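Local coordinates for protein diol-dehydratase (Roseburia inulinivorans, PDB 5I2A) that probably acts as a B12-independent glycyl radical lyase that dehydrates 1,2-propanediol, at residues A[65-70]-A[75-80]; A[227-232]-A[250-255]; A[484-487]-A[491-494]; A[464-469]-A[582-587]. All coordinates share one frame; numbering follows the deposited sequence.

Contact 1. Residues A[65-70]-A[75-80]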
loop_
_atom_site.group_PDB
_atom_site.type_symbol
_atom_site.label_atom_id
_atom_site.label_comp_id
_atom_site.label_asym_id
_atom_site.label_seq_id
_atom_site.Cartn_x
_atom_site.Cartn_y
_atom_site.Cartn_z
ATOM N N PRO A 65 -31.515 -6.047 0.700
ATOM C CA PRO A 65 -32.827 -6.701 0.628
ATOM C C PRO A 65 -32.690 -8.118 0.079
ATOM O O PRO A 65 -31.925 -8.351 -0.864
ATOM C CB PRO A 65 -33.619 -5.806 -0.321
ATOM C CG PRO A 65 -32.987 -4.430 -0.128
ATOM C CD PRO A 65 -31.504 -4.748 0.008
ATOM N N ILE A 66 -33.380 -9.055 0.717
ATOM C CA ILE A 66 -33.386 -10.427 0.259
ATOM C C ILE A 66 -34.809 -10.802 -0.132
ATOM O O ILE A 66 -35.772 -10.134 0.262
ATOM C CB ILE A 66 -32.864 -11.401 1.328
ATOM C CG1 ILE A 66 -33.797 -11.406 2.543
ATOM C CG2 ILE A 66 -31.414 -11.061 1.715
ATOM C CD1 ILE A 66 -33.522 -12.543 3.489
ATOM N N ILE A 67 -34.928 -11.866 -0.913
ATOM C CA ILE A 67 -36.221 -12.324 -1.389
ATOM C C ILE A 67 -36.126 -13.813 -1.689
ATOM O O ILE A 67 -35.077 -14.301 -2.080
ATOM C CB ILE A 67 -36.680 -11.525 -2.640
ATOM C CG1 ILE A 67 -38.095 -11.915 -3.064
ATOM C CG2 ILE A 67 -35.706 -11.715 -3.812
ATOM C CD1 ILE A 67 -38.693 -10.980 -4.110
ATOM N N ILE A 68 -37.211 -14.537 -1.452
ATOM C CA ILE A 68 -37.326 -15.918 -1.895
ATOM C C ILE A 68 -38.349 -15.932 -3.009
ATOM O O ILE A 68 -39.498 -15.552 -2.796
ATOM C CB ILE A 68 -37.739 -16.857 -0.747
ATOM C CG1 ILE A 68 -36.627 -16.895 0.298
ATOM C CG2 ILE A 68 -38.076 -18.269 -1.273
ATOM C CD1 ILE A 68 -36.853 -17.903 1.428
ATOM N N ARG A 69 -37.924 -16.323 -4.207
ATOM C CA ARG A 69 -38.787 -16.224 -5.373
ATOM C C ARG A 69 -39.771 -17.402 -5.368
ATOM O O ARG A 69 -39.502 -18.419 -4.733
ATOM C CB ARG A 69 -37.954 -16.185 -6.667
ATOM C CG ARG A 69 -36.775 -15.187 -6.646
ATOM C CD ARG A 69 -36.372 -14.816 -8.069
ATOM N NE ARG A 69 -35.178 -13.973 -8.144
ATOM C CZ ARG A 69 -35.156 -12.676 -7.855
ATOM N NH1 ARG A 69 -36.260 -12.049 -7.438
ATOM N NH2 ARG A 69 -34.024 -12.002 -7.966
ATOM N N PRO A 70 -40.921 -17.254 -6.052
ATOM C CA PRO A 70 -41.940 -18.312 -6.027
ATOM C C PRO A 70 -41.368 -19.678 -6.399
ATOM O O PRO A 70 -40.680 -19.799 -7.415
ATOM C CB PRO A 70 -42.966 -17.835 -7.065
ATOM C CG PRO A 70 -42.831 -16.335 -7.047
ATOM C CD PRO A 70 -41.351 -16.089 -6.848
ATOM N N VAL A 75 -32.277 -20.985 -2.463
ATOM C CA VAL A 75 -32.565 -19.560 -2.331
ATOM C C VAL A 75 -31.297 -18.709 -2.259
ATOM O O VAL A 75 -30.206 -19.206 -1.963
ATOM C CB VAL A 75 -33.441 -19.287 -1.084
ATOM C CG1 VAL A 75 -34.700 -20.168 -1.137
ATOM C CG2 VAL A 75 -32.661 -19.559 0.197
ATOM N N GLY A 76 -31.462 -17.423 -2.529
ATOM C CA GLY A 76 -30.356 -16.486 -2.556
ATOM C C GLY A 76 -30.468 -15.634 -3.804
ATOM O O GLY A 76 -30.232 -16.094 -4.913
ATOM N N SER A 77 -30.851 -14.386 -3.612
ATOM C CA SER A 77 -31.020 -13.455 -4.710
ATOM C C SER A 77 -30.295 -12.172 -4.359
ATOM O O SER A 77 -30.387 -11.703 -3.231
ATOM C CB SER A 77 -32.507 -13.159 -4.979
ATOM O OG SER A 77 -33.198 -14.292 -5.488
ATOM N N THR A 78 -29.592 -11.605 -5.329
ATOM C CA THR A 78 -28.781 -10.420 -5.087
ATOM C C THR A 78 -29.586 -9.142 -5.374
ATOM O O THR A 78 -29.327 -8.092 -4.794
ATOM C CB THR A 78 -27.472 -10.503 -5.924
ATOM O OG1 THR A 78 -26.658 -11.547 -5.389
ATOM C CG2 THR A 78 -26.672 -9.191 -5.905
ATOM N N THR A 79 -30.591 -9.249 -6.238
ATOM C CA THR A 79 -31.499 -8.137 -6.494
ATOM C C THR A 79 -32.966 -8.554 -6.312
ATOM O O THR A 79 -33.309 -9.719 -6.429
ATOM C CB THR A 79 -31.334 -7.586 -7.910
ATOM O OG1 THR A 79 -31.429 -8.668 -8.835
ATOM C CG2 THR A 79 -29.972 -6.903 -8.074
ATOM N N ILE A 80 -33.833 -7.591 -6.040
ATOM C CA ILE A 80 -35.248 -7.896 -5.955
ATOM C C ILE A 80 -35.746 -8.270 -7.351
ATOM O O ILE A 80 -36.399 -9.291 -7.521
ATOM C CB ILE A 80 -36.039 -6.735 -5.381
ATOM C CG1 ILE A 80 -35.565 -6.463 -3.951
ATOM C CG2 ILE A 80 -37.551 -7.045 -5.398
ATOM C CD1 ILE A 80 -35.576 -7.727 -3.066
HETATM O O HOH W 1 -29.645 -9.953 -1.320
HETATM O O HOH W 2 -31.239 -6.851 -3.010
HETATM O O HOH W 3 -33.713 -16.267 -3.655
#

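Contact 2. Residues A[227-232]-A[250-255]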
loop_
_atom_site.group_PDB
_atom_site.type_symbol
_atom_site.label_atom_id
_atom_site.label_comp_id
_atom_site.label_asym_id
_atom_site.label_seq_id
_atom_site.Cartn_x
_atom_site.Cartn_y
_atom_site.Cartn_z
ATOM N N MET A 227 -36.431 -15.565 6.890
ATOM C CA MET A 227 -37.442 -15.226 5.906
ATOM C C MET A 227 -38.271 -16.460 5.533
ATOM O O MET A 227 -39.485 -16.377 5.404
ATOM C CB MET A 227 -36.821 -14.606 4.655
ATOM C CG MET A 227 -37.843 -14.356 3.552
ATOM S SD MET A 227 -37.313 -13.200 2.279
ATOM C CE MET A 227 -37.407 -11.652 3.171
ATOM N N ALA A 228 -37.617 -17.602 5.382
ATOM C CA ALA A 228 -38.326 -18.813 5.013
ATOM C C ALA A 228 -39.339 -19.207 6.093
ATOM O O ALA A 228 -40.449 -19.624 5.777
ATOM C CB ALA A 228 -37.363 -19.941 4.768
ATOM N N GLU A 229 -38.944 -19.072 7.356
ATOM C CA GLU A 229 -39.818 -19.384 8.484
ATOM C C GLU A 229 -41.041 -18.484 8.533
ATOM O O GLU A 229 -42.152 -18.948 8.767
ATOM C CB GLU A 229 -39.062 -19.264 9.800
ATOM C CG GLU A 229 -38.226 -20.455 10.135
ATOM C CD GLU A 229 -37.415 -20.224 11.380
ATOM O OE1 GLU A 229 -37.461 -19.095 11.907
ATOM O OE2 GLU A 229 -36.736 -21.163 11.833
ATOM N N GLU A 230 -40.829 -17.195 8.313
ATOM C CA GLU A 230 -41.929 -16.249 8.278
ATOM C C GLU A 230 -42.864 -16.525 7.095
ATOM O O GLU A 230 -44.085 -16.380 7.212
ATOM C CB GLU A 230 -41.399 -14.817 8.222
ATOM C CG GLU A 230 -40.546 -14.454 9.438
ATOM C CD GLU A 230 -39.904 -13.078 9.344
ATOM O OE1 GLU A 230 -39.960 -12.450 8.267
ATOM O OE2 GLU A 230 -39.345 -12.619 10.359
ATOM N N MET A 231 -42.298 -16.936 5.962
ATOM C CA MET A 231 -43.122 -17.220 4.792
ATOM C C MET A 231 -43.911 -18.507 5.010
ATOM O O MET A 231 -45.067 -18.607 4.608
ATOM C CB MET A 231 -42.270 -17.320 3.527
ATOM C CG MET A 231 -41.735 -15.973 3.043
ATOM S SD MET A 231 -40.566 -16.113 1.679
ATOM C CE MET A 231 -41.612 -16.737 0.365
ATOM N N ALA A 232 -43.275 -19.485 5.646
ATOM C CA ALA A 232 -43.927 -20.748 5.932
ATOM C C ALA A 232 -45.167 -20.511 6.789
ATOM O O ALA A 232 -46.195 -21.140 6.582
ATOM C CB ALA A 232 -42.987 -21.699 6.623
ATOM N N VAL A 250 -32.145 -25.848 6.307
ATOM C CA VAL A 250 -30.919 -25.907 5.516
ATOM C C VAL A 250 -30.063 -24.644 5.739
ATOM O O VAL A 250 -28.872 -24.733 6.005
ATOM C CB VAL A 250 -31.239 -26.076 4.016
ATOM C CG1 VAL A 250 -30.017 -25.756 3.171
ATOM C CG2 VAL A 250 -31.740 -27.495 3.739
ATOM N N CYS A 251 -30.689 -23.477 5.660
ATOM C CA CYS A 251 -29.951 -22.221 5.750
ATOM C C CYS A 251 -29.415 -21.926 7.151
ATOM O O CYS A 251 -28.519 -21.094 7.307
ATOM C CB CYS A 251 -30.815 -21.061 5.278
ATOM S SG CYS A 251 -31.194 -21.122 3.504
ATOM N N LYS A 252 -29.957 -22.598 8.165
ATOM C CA LYS A 252 -29.392 -22.507 9.508
ATOM C C LYS A 252 -28.132 -23.346 9.653
ATOM O O LYS A 252 -27.362 -23.134 10.577
ATOM C CB LYS A 252 -30.396 -22.955 10.573
ATOM C CG LYS A 252 -31.502 -21.976 10.891
ATOM C CD LYS A 252 -32.400 -22.587 11.970
ATOM C CE LYS A 252 -33.760 -21.927 12.024
ATOM N NZ LYS A 252 -33.712 -20.576 12.649
ATOM N N ASN A 253 -27.931 -24.312 8.759
ATOM C CA ASN A 253 -26.754 -25.174 8.847
ATOM C C ASN A 253 -25.638 -24.778 7.884
ATOM O O ASN A 253 -24.464 -24.858 8.240
ATOM C CB ASN A 253 -27.128 -26.642 8.603
ATOM C CG ASN A 253 -26.125 -27.611 9.225
ATOM O OD1 ASN A 253 -25.917 -27.594 10.440
ATOM N ND2 ASN A 253 -25.521 -28.476 8.404
ATOM N N VAL A 254 -25.990 -24.370 6.668
ATOM C CA VAL A 254 -24.960 -24.071 5.670
ATOM C C VAL A 254 -25.036 -22.610 5.207
ATOM O O VAL A 254 -26.103 -22.021 5.146
ATOM C CB VAL A 254 -25.034 -25.038 4.445
ATOM C CG1 VAL A 254 -24.721 -26.474 4.867
ATOM C CG2 VAL A 254 -26.373 -24.954 3.744
ATOM N N PRO A 255 -23.883 -22.017 4.879
ATOM C CA PRO A 255 -22.579 -22.664 4.790
ATOM C C PRO A 255 -21.743 -22.598 6.076
ATOM O O PRO A 255 -20.551 -22.876 6.003
ATOM C CB PRO A 255 -21.906 -21.879 3.666
ATOM C CG PRO A 255 -22.415 -20.517 3.858
ATOM C CD PRO A 255 -23.821 -20.628 4.394
#

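Contact 3. Residues A[484-487]-A[491-494]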
loop_
_atom_site.group_PDB
_atom_site.type_symbol
_atom_site.label_atom_id
_atom_site.label_comp_id
_atom_site.label_asym_id
_atom_site.label_seq_id
_atom_site.Cartn_x
_atom_site.Cartn_y
_atom_site.Cartn_z
ATOM N N GLU A 484 6.601 1.153 -48.392
ATOM C CA GLU A 484 7.025 0.977 -49.778
ATOM C C GLU A 484 8.535 0.876 -49.919
ATOM O O GLU A 484 9.035 0.566 -50.998
ATOM C CB GLU A 484 6.499 2.121 -50.640
ATOM C CG GLU A 484 5.004 2.118 -50.736
ATOM C CD GLU A 484 4.477 3.217 -51.616
ATOM O OE1 GLU A 484 3.775 4.111 -51.097
ATOM O OE2 GLU A 484 4.751 3.174 -52.828
ATOM N N SER A 485 9.263 1.112 -48.830
ATOM C CA SER A 485 10.716 0.960 -48.857
ATOM C C SER A 485 11.172 -0.468 -48.538
ATOM O O SER A 485 12.329 -0.810 -48.754
ATOM C CB SER A 485 11.376 1.935 -47.879
ATOM O OG SER A 485 11.208 1.513 -46.532
ATOM N N PHE A 486 10.277 -1.304 -48.016
ATOM C CA PHE A 486 10.659 -2.677 -47.671
ATOM C C PHE A 486 11.030 -3.462 -48.921
ATOM O O PHE A 486 10.294 -3.447 -49.901
ATOM C CB PHE A 486 9.531 -3.384 -46.920
ATOM C CG PHE A 486 9.245 -2.795 -45.564
ATOM C CD1 PHE A 486 10.281 -2.357 -44.751
ATOM C CD2 PHE A 486 7.951 -2.675 -45.107
ATOM C CE1 PHE A 486 10.029 -1.808 -43.505
ATOM C CE2 PHE A 486 7.693 -2.117 -43.856
ATOM C CZ PHE A 486 8.740 -1.682 -43.062
ATOM N N GLN A 487 12.164 -4.154 -48.879
ATOM C CA GLN A 487 12.692 -4.825 -50.067
ATOM C C GLN A 487 12.332 -6.301 -50.131
ATOM O O GLN A 487 12.524 -6.944 -51.159
ATOM C CB GLN A 487 14.216 -4.682 -50.130
ATOM C CG GLN A 487 14.716 -3.245 -50.160
ATOM C CD GLN A 487 14.429 -2.542 -51.475
ATOM O OE1 GLN A 487 14.715 -3.070 -52.548
ATOM N NE2 GLN A 487 13.861 -1.343 -51.395
ATOM N N GLU A 491 11.336 -8.344 -44.435
ATOM C CA GLU A 491 11.435 -6.995 -43.873
ATOM C C GLU A 491 10.082 -6.482 -43.389
ATOM O O GLU A 491 9.991 -5.816 -42.356
ATOM C CB GLU A 491 12.011 -6.012 -44.891
ATOM C CG GLU A 491 13.534 -5.994 -44.961
ATOM C CD GLU A 491 14.051 -5.005 -45.993
ATOM O OE1 GLU A 491 15.005 -5.353 -46.713
ATOM O OE2 GLU A 491 13.501 -3.888 -46.087
ATOM N N PHE A 492 9.040 -6.774 -44.155
ATOM C CA PHE A 492 7.686 -6.448 -43.734
ATOM C C PHE A 492 7.358 -7.211 -42.450
ATOM O O PHE A 492 6.860 -6.625 -41.505
ATOM C CB PHE A 492 6.678 -6.778 -44.837
ATOM C CG PHE A 492 5.268 -6.315 -44.540
ATOM C CD1 PHE A 492 4.451 -7.032 -43.674
ATOM C CD2 PHE A 492 4.754 -5.188 -45.151
ATOM C CE1 PHE A 492 3.162 -6.615 -43.395
ATOM C CE2 PHE A 492 3.460 -4.768 -44.893
ATOM C CZ PHE A 492 2.664 -5.482 -44.006
ATOM N N MET A 493 7.639 -8.515 -42.432
ATOM C CA MET A 493 7.351 -9.364 -41.269
ATOM C C MET A 493 8.022 -8.843 -40.018
ATOM O O MET A 493 7.420 -8.819 -38.949
ATOM C CB MET A 493 7.809 -10.809 -41.503
ATOM C CG MET A 493 6.731 -11.738 -41.994
ATOM S SD MET A 493 5.397 -11.983 -40.812
ATOM C CE MET A 493 5.616 -13.679 -40.326
ATOM N N GLU A 494 9.283 -8.443 -40.166
ATOM C CA GLU A 494 10.060 -7.902 -39.069
ATOM C C GLU A 494 9.453 -6.593 -38.557
ATOM O O GLU A 494 9.383 -6.362 -37.351
ATOM C CB GLU A 494 11.517 -7.707 -39.502
ATOM C CG GLU A 494 12.408 -7.049 -38.463
ATOM C CD GLU A 494 12.520 -7.844 -37.168
ATOM O OE1 GLU A 494 12.201 -9.047 -37.150
ATOM O OE2 GLU A 494 12.933 -7.257 -36.153
#

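Contact 4. Residues A[464-469]-A[582-587]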
loop_
_atom_site.group_PDB
_atom_site.type_symbol
_atom_site.label_atom_id
_atom_site.label_comp_id
_atom_site.label_asym_id
_atom_site.label_seq_id
_atom_site.Cartn_x
_atom_site.Cartn_y
_atom_site.Cartn_z
ATOM N N MET A 464 -0.409 -0.529 -38.735
ATOM C CA MET A 464 0.683 0.398 -38.459
ATOM C C MET A 464 1.904 0.140 -39.350
ATOM O O MET A 464 2.681 1.052 -39.617
ATOM C CB MET A 464 1.094 0.341 -36.984
ATOM C CG MET A 464 0.085 0.966 -36.021
ATOM S SD MET A 464 -0.431 2.667 -36.402
ATOM C CE MET A 464 -1.977 2.398 -37.273
ATOM N N VAL A 465 2.078 -1.085 -39.825
ATOM C CA VAL A 465 3.194 -1.325 -40.734
ATOM C C VAL A 465 2.966 -0.543 -42.030
ATOM O O VAL A 465 3.893 0.071 -42.552
ATOM C CB VAL A 465 3.397 -2.818 -41.046
ATOM C CG1 VAL A 465 4.561 -3.005 -42.031
ATOM C CG2 VAL A 465 3.681 -3.586 -39.765
ATOM N N PHE A 466 1.727 -0.540 -42.518
ATOM C CA PHE A 466 1.379 0.178 -43.744
ATOM C C PHE A 466 1.516 1.684 -43.560
ATOM O O PHE A 466 1.979 2.388 -44.455
ATOM C CB PHE A 466 -0.053 -0.163 -44.199
ATOM C CG PHE A 466 -0.159 -1.493 -44.910
ATOM C CD1 PHE A 466 0.152 -1.598 -46.258
ATOM C CD2 PHE A 466 -0.559 -2.633 -44.229
ATOM C CE1 PHE A 466 0.066 -2.821 -46.925
ATOM C CE2 PHE A 466 -0.641 -3.848 -44.878
ATOM C CZ PHE A 466 -0.328 -3.947 -46.235
ATOM N N SER A 467 1.118 2.167 -42.391
ATOM C CA SER A 467 1.057 3.602 -42.148
ATOM C C SER A 467 2.284 4.146 -41.432
ATOM O O SER A 467 2.284 5.295 -41.027
ATOM C CB SER A 467 -0.183 3.940 -41.329
ATOM O OG SER A 467 -0.007 3.520 -39.987
ATOM N N ASN A 468 3.315 3.321 -41.267
ATOM C CA ASN A 468 4.517 3.725 -40.533
ATOM C C ASN A 468 4.184 4.343 -39.172
ATOM O O ASN A 468 4.734 5.381 -38.776
ATOM C CB ASN A 468 5.359 4.698 -41.369
ATOM C CG ASN A 468 6.766 4.878 -40.815
ATOM O OD1 ASN A 468 7.244 4.069 -40.023
ATOM N ND2 ASN A 468 7.438 5.934 -41.246
ATOM N N GLY A 469 3.260 3.704 -38.464
ATOM C CA GLY A 469 2.946 4.097 -37.101
ATOM C C GLY A 469 2.074 5.327 -36.958
ATOM O O GLY A 469 1.991 5.900 -35.872
ATOM N N GLU A 582 -0.128 0.283 -54.326
ATOM C CA GLU A 582 -1.498 -0.035 -54.719
ATOM C C GLU A 582 -2.277 -0.680 -53.585
ATOM O O GLU A 582 -3.425 -0.323 -53.316
ATOM C CB GLU A 582 -1.519 -0.983 -55.912
ATOM C CG GLU A 582 -1.127 -0.366 -57.224
ATOM C CD GLU A 582 -1.305 -1.346 -58.362
ATOM O OE1 GLU A 582 -2.220 -1.126 -59.176
ATOM O OE2 GLU A 582 -0.538 -2.338 -58.422
ATOM N N LEU A 583 -1.641 -1.654 -52.946
ATOM C CA LEU A 583 -2.254 -2.371 -51.844
ATOM C C LEU A 583 -2.579 -1.384 -50.738
ATOM O O LEU A 583 -3.700 -1.347 -50.255
ATOM C CB LEU A 583 -1.337 -3.488 -51.333
ATOM C CG LEU A 583 -1.953 -4.356 -50.230
ATOM C CD1 LEU A 583 -3.330 -4.883 -50.667
ATOM C CD2 LEU A 583 -1.022 -5.509 -49.848
ATOM N N LYS A 584 -1.600 -0.559 -50.376
ATOM C CA LYS A 584 -1.784 0.416 -49.305
ATOM C C LYS A 584 -2.953 1.341 -49.608
ATOM O O LYS A 584 -3.784 1.624 -48.757
ATOM C CB LYS A 584 -0.512 1.244 -49.089
ATOM C CG LYS A 584 -0.686 2.331 -48.017
ATOM C CD LYS A 584 0.556 3.196 -47.888
ATOM C CE LYS A 584 0.325 4.389 -46.955
ATOM N NZ LYS A 584 1.579 5.190 -46.867
ATOM N N LYS A 585 -3.019 1.798 -50.846
ATOM C CA LYS A 585 -4.029 2.756 -51.224
ATOM C C LYS A 585 -5.393 2.055 -51.369
ATOM O O LYS A 585 -6.420 2.594 -50.961
ATOM C CB LYS A 585 -3.573 3.468 -52.505
ATOM C CG LYS A 585 -4.495 4.521 -53.064
ATOM C CD LYS A 585 -4.803 5.684 -52.140
ATOM C CE LYS A 585 -5.422 6.824 -52.946
ATOM N NZ LYS A 585 -6.660 6.357 -53.654
ATOM N N ALA A 586 -5.402 0.831 -51.892
ATOM C CA ALA A 586 -6.649 0.063 -51.968
ATOM C C ALA A 586 -7.262 -0.144 -50.575
ATOM O O ALA A 586 -8.474 -0.019 -50.396
ATOM C CB ALA A 586 -6.414 -1.289 -52.654
ATOM N N LEU A 587 -6.418 -0.446 -49.593
ATOM C CA LEU A 587 -6.890 -0.619 -48.222
ATOM C C LEU A 587 -7.499 0.675 -47.683
ATOM O O LEU A 587 -8.584 0.661 -47.094
ATOM C CB LEU A 587 -5.745 -1.097 -47.312
ATOM C CG LEU A 587 -5.195 -2.495 -47.640
ATOM C CD1 LEU A 587 -3.958 -2.797 -46.808
ATOM C CD2 LEU A 587 -6.242 -3.588 -47.423
#

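Contact 1. Residues A[65-70]-A[75-80]
Ile-67 faces Ser-77 with CA atoms 6.3 Å apart and Ile-68 faces Val-75, as two largely extended, irregular backbones pass in a loosely antiparallel sense. Waters fill in between them: one is held by the carbonyls of Pro-65 and Ser-77, another by those of Pro-65 and Thr-78, and a third by Ile-67 O, Gly-76 N and Ser-77 OG. The Arg-69 guanidinium grips two successive carbonyls at its edge, NH1 donating to Ile-80 O (2.8 Å, 157°) and NH2 to Thr-79 O (2.8 Å, 142°), both somewhat tilted from its plane. NE turns to a salt bridge with Asp-325, so bonds from all three nitrogens hold the group's rotation, while Ser-77 OG lies over one face without a good bond to it. Carbon contacts flank this grip. Ile-67 CG2 rests on Ser-77 CB at 3.7 Å, Ile-68 CG2 meets Val-75 CG1 at 3.9 Å, and Ile-80 CD1 reaches both Pro-65 CB, at 3.9 Å, and Ile-67 CB. With CG anti to the carbonyl carbon (chi1 -48°), the Arg-69 chain extends alongside Ser-77. The whole is a hairpin-like reversal between helices 49-63 and 94-97, joined by water bridges and an arginine spanning two successive carbonyls instead of regular strand pairing.

Contact 2. Residues A[227-232]-A[250-255]
Glu-229 lays the end of its carboxylate against the tip of Lys-252, OE2 sitting 3.1 Å from Lys-252 CE and 3.2 Å from Lys-252 NZ. The second of these is a salt bridge. The nearly equal approach to CE and NZ means that the oxygen meets the last bond of the lysine broadside instead of straight off its end. The other oxygen, OE1, stands back at 4.1 Å from Lys-252 NZ, so one branch of the carboxylate carries the pairing. The two side chains cross at about a right angle. Glu-229 is extended beyond CG, whereas Lys-252 bends at its last torsion (chi4 -74°), and that bend lays the CE-NZ bond across OE2. The bridge spans consecutive helices, 200-233 and 238-253, which run in roughly opposite directions as a helical hairpin. Beneath it the same two helices meet through small and apolar side chains: Ala-228 touches Ile-247, Ala-232 touches Leu-244 and Leu-245, and Cys-251 touches Tyr-224 and Ala-225. The charged pair thus lies at the surface edge of the helix pair, where solvent would probably weaken its pull. A glutamine in place of Glu-229 would probably leave the Lys-252 ammonium without its counter-charge and its tip freer to swing into solvent. Lys-252 itself stands near the C-terminal end of helix 238-253, where the carbonyl of Val-250 takes the amides of both Asn-253 and Val-254, and a positive charge there is likely to suit the helix dipole.

Contact 3. Residues A[484-487]-A[491-494]
Glu-491 begins its contact at CB, which packs against the Phe-486 ring at CD1, 4.0 Å away, and against Phe-486 CB. From there the chain runs on extended beyond CG, bringing CD up to the backbone of Gln-487. At the tip the oxygens divide their work. OE2 accepts Gln-487 N at 3.1 Å, nearly straight at 166° but with the amide standing well above the carboxylate plane, while OE1 lies 3.6 Å from Gln-487 CB. This is the start of helix 489-521: Ser-488 OG bonds to the Glu-491 amide, and the Glu-491 side chain reaches back to the Gln-487 N-H just before the helix, tying the loop to the first turn. The bent Gln-487 chain folds its NE2 back onto Ser-485 O, 3.1 Å away. Phe-486 turns its ring almost perpendicular to the carboxylate and offers one face to the helix backbone, with Glu-491 O 4.1 Å above the ring plane over its centre. Its CD2 also approaches Phe-492 CD2 at 4.1 Å, the two side chains crossing at about a right angle. Val-465 of helix 459-467 touches both aromatic rings.

Contact 4. Residues A[464-469]-A[582-587]
Phe-466 points its ring at helix 580-588, and three side chains of that helix take different aspects of it. Leu-587 comes over a face: CD1 stands 3.9 Å from the centroid of the Phe-466 ring and only 13° off the ring normal, a CH-pi contact made almost squarely by a side chain crossing the phenylalanine at about a right angle. Leu-583, one turn earlier, meets the edge near the ring plane, its CD2 4.0 Å from Phe-466 CZ. With CG anti to the backbone N (chi1 -176°), Leu-583 brings that methyl to the rim. Lys-584 slides past in the opposite direction: its CB is 4.1 Å from Phe-466 CD1, and the fully extended chain carries CE to 3.6 Å from Phe-466 O, a van der Waals approach of the methylene and not a hydrogen bond. An alanine in place of Phe-466 would remove the ring that both leucines touch, and is likely to open a gap beside Leu-583 and Leu-587. Just beyond, Asn-468 at positive phi ends helix 459-467 in a Schellman motif, with Gly-469 N bonded to Met-464 O at 2.9 Å. Around the contact, Phe-466 also packs edge-to-face with Phe-492 of helix 489-521, Ile-568 of helix 558-574 touches both Phe-466 and Leu-583, and the loop residue Pro-710 touches Phe-466 and Leu-587, so that helix 459-467 and helix 580-588 join within a multi-helix cluster.

Overall arrangement
The four contacts form two pairs on opposite sides of the chain's centre. Contacts 1 and 2 have centres about 13 Å apart and share packing: Ile-68 CB lies 3.8 Å from Met-231 SD, and Val-75 CG2 is 3.9 Å from Cys-251 SG, so the 65-80 loop lies against the 200-253 helical hairpin. Contacts 3 and 4, with centres about 12 Å apart, meet through Val-465 of the 464-469 segment, whose CG1 is 3.5 Å from Phe-492 CE2; contact 3 falls within the chain span that contact 4 bridges. Between the pairs, centres are about 56 to 70 Å apart. All four centres lie 25 to 37 Å from the chain's centre, and the predicted radical site, Gly-817, belongs to none of them.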